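Local atomic coordinates of CCMAN5 (PDB entry 2XSG), a protein that hydrolyses alpha-mannosidic linkages as a bacterial family 92 glycosidase and enables mannose-6-phosphate modification of yeast-produced human lysosomal enzymes. Residues A414-K419 / A682-F687. Numbering follows the deposited sequence.
Sequences ADAIAK and AGSSQF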
loop_
_atom_site.group_PDB
_atom_site.type_symbol
_atom_site.label_atom_id
_atom_site.label_comp_id
_atom_site.label_asym_id
_atom_site.label_seq_id
_atom_site.Cartn_x
_atom_site.Cartn_y
_atom_site.Cartn_z
ATOM N N ALA A 414 9.817 -1.408 -15.898
ATOM C CA ALA A 414 9.854 -0.502 -17.054
ATOM C C ALA A 414 9.808 0.962 -16.629
ATOM O O ALA A 414 10.356 1.818 -17.310
ATOM C CB ALA A 414 8.702 -0.815 -17.990
ATOM N N ASP A 415 9.138 1.233 -15.506
ATOM C CA ASP A 415 9.031 2.576 -14.938
ATOM C C ASP A 415 10.411 3.133 -14.597
ATOM O O ASP A 415 10.717 4.278 -14.933
ATOM C CB ASP A 415 8.134 2.565 -13.684
ATOM C CG ASP A 415 7.727 3.959 -13.238
ATOM O OD1 ASP A 415 6.708 4.474 -13.747
ATOM O OD2 ASP A 415 8.420 4.539 -12.376
ATOM N N ALA A 416 11.236 2.322 -13.938
ATOM C CA ALA A 416 12.626 2.710 -13.621
ATOM C C ALA A 416 13.481 2.842 -14.877
ATOM O O ALA A 416 14.251 3.796 -15.022
ATOM C CB ALA A 416 13.243 1.729 -12.647
ATOM N N ILE A 417 13.338 1.908 -15.809
ATOM C CA ILE A 417 14.088 2.015 -17.056
ATOM C C ILE A 417 13.701 3.281 -17.828
ATOM O O ILE A 417 14.565 4.033 -18.243
ATOM C CB ILE A 417 13.958 0.749 -17.946
ATOM C CG1 ILE A 417 14.497 -0.489 -17.207
ATOM C CG2 ILE A 417 14.690 0.973 -19.280
ATOM C CD1 ILE A 417 14.128 -1.851 -17.852
ATOM N N ALA A 418 12.404 3.537 -18.006
ATOM C CA ALA A 418 11.984 4.736 -18.748
ATOM C C ALA A 418 12.500 5.997 -18.056
ATOM O O ALA A 418 12.825 6.989 -18.723
ATOM C CB ALA A 418 10.472 4.779 -18.907
ATOM N N LYS A 419 12.589 5.944 -16.727
ATOM C CA LYS A 419 13.090 7.063 -15.914
ATOM C C LYS A 419 14.623 7.174 -15.869
ATOM O O LYS A 419 15.154 8.014 -15.145
ATOM C CB LYS A 419 12.517 7.016 -14.482
ATOM C CG LYS A 419 11.112 7.597 -14.345
ATOM C CD LYS A 419 10.520 7.362 -12.957
ATOM C CE LYS A 419 9.091 7.868 -12.869
ATOM N NZ LYS A 419 8.101 7.031 -13.615
ATOM N N ALA A 682 2.373 4.847 -15.880
ATOM C CA ALA A 682 3.405 4.114 -15.178
ATOM C C ALA A 682 4.164 3.366 -16.263
ATOM O O ALA A 682 3.574 2.944 -17.264
ATOM C CB ALA A 682 2.788 3.143 -14.194
ATOM N N GLY A 683 5.468 3.225 -16.085
ATOM C CA GLY A 683 6.293 2.621 -17.118
ATOM C C GLY A 683 6.740 3.632 -18.157
ATOM O O GLY A 683 7.222 3.259 -19.226
ATOM N N SER A 684 6.562 4.910 -17.858
ATOM C CA SER A 684 7.125 5.990 -18.677
ATOM C C SER A 684 7.859 6.934 -17.724
ATOM O O SER A 684 7.919 6.671 -16.521
ATOM C CB SER A 684 6.028 6.743 -19.436
ATOM O OG SER A 684 5.378 7.671 -18.598
ATOM N N SER A 685 8.408 8.021 -18.248
ATOM C CA SER A 685 9.096 8.984 -17.401
ATOM C C SER A 685 8.239 10.223 -17.152
ATOM O O SER A 685 8.722 11.214 -16.607
ATOM C CB SER A 685 10.441 9.362 -18.015
ATOM O OG SER A 685 10.267 9.904 -19.309
ATOM N N GLN A 686 6.965 10.158 -17.533
ATOM C CA GLN A 686 6.092 11.357 -17.474
ATOM C C GLN A 686 5.102 11.433 -16.301
ATOM O O GLN A 686 4.652 10.397 -15.773
ATOM C CB GLN A 686 5.357 11.536 -18.799
ATOM C CG GLN A 686 6.296 11.993 -19.923
ATOM C CD GLN A 686 5.555 12.363 -21.191
ATOM O OE1 GLN A 686 6.183 12.657 -22.211
ATOM N NE2 GLN A 686 4.228 12.368 -21.140
ATOM N N PHE A 687 4.774 12.669 -15.912
ATOM C CA PHE A 687 3.760 12.940 -14.896
ATOM C C PHE A 687 2.821 13.989 -15.426
ATOM O O PHE A 687 3.268 14.919 -16.092
ATOM C CB PHE A 687 4.396 13.384 -13.584
ATOM C CG PHE A 687 5.275 12.340 -12.987
ATOM C CD1 PHE A 687 4.734 11.348 -12.185
ATOM C CD2 PHE A 687 6.636 12.310 -13.270
ATOM C CE1 PHE A 687 5.527 10.355 -11.660
ATOM C CE2 PHE A 687 7.457 11.303 -12.740
ATOM C CZ PHE A 687 6.895 10.336 -11.926
HETATM O O HOH W 1 5.357 7.992 -14.452
#
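The loop 682-685 runs along the last turn of helix 409-418, closest where the CA atoms of Asp415 and Gly683 lie 3.5 Å apart; CA of Ala418 and CA of Ser684 follow at 5.0 Å, CA of Lys419 and CA of Ser685 at 4.7 Å. The backbone angles of Gly683, phi/psi 85/13, call for glycine on their own, since they would jam a CB against the carbonyl O of Ala682. Beside it, CB of Ala418 rests 3.6 Å from CA of Ser684.

Asp415 on the helix and Lys419 just past its end bond to the loop backbone. OD1 of Asp415 accepts from N of Gly683 (2.9 Å, 169° at the hydrogen), and NZ of Lys419 donates to O of Ser684 (2.9 Å). The two are themselves joined by a salt bridge, NZ of Lys419 to OD2 of Asp415 at 2.8 Å, while Tyr371 and Ser361 also hydrogen-bond the carboxylate. Water 1 extends the network from NZ of Lys419 to O of Gln686, and CE of Lys419 meets CZ of Phe687 at 3.4 Å.

N of Gln686 donates to OG of Ser684 (3.1 Å, 167°), closing an ST turn that leads into strand 686-689; the same hydroxyl bonds Thr681 O. Asp415 and Lys419, paired with each other, each hydrogen-bond the loop and so tie the end of the helix to it, joining distant parts of the GH92 catalytic domain, whose clan is built on an (alpha/alpha)6 barrel.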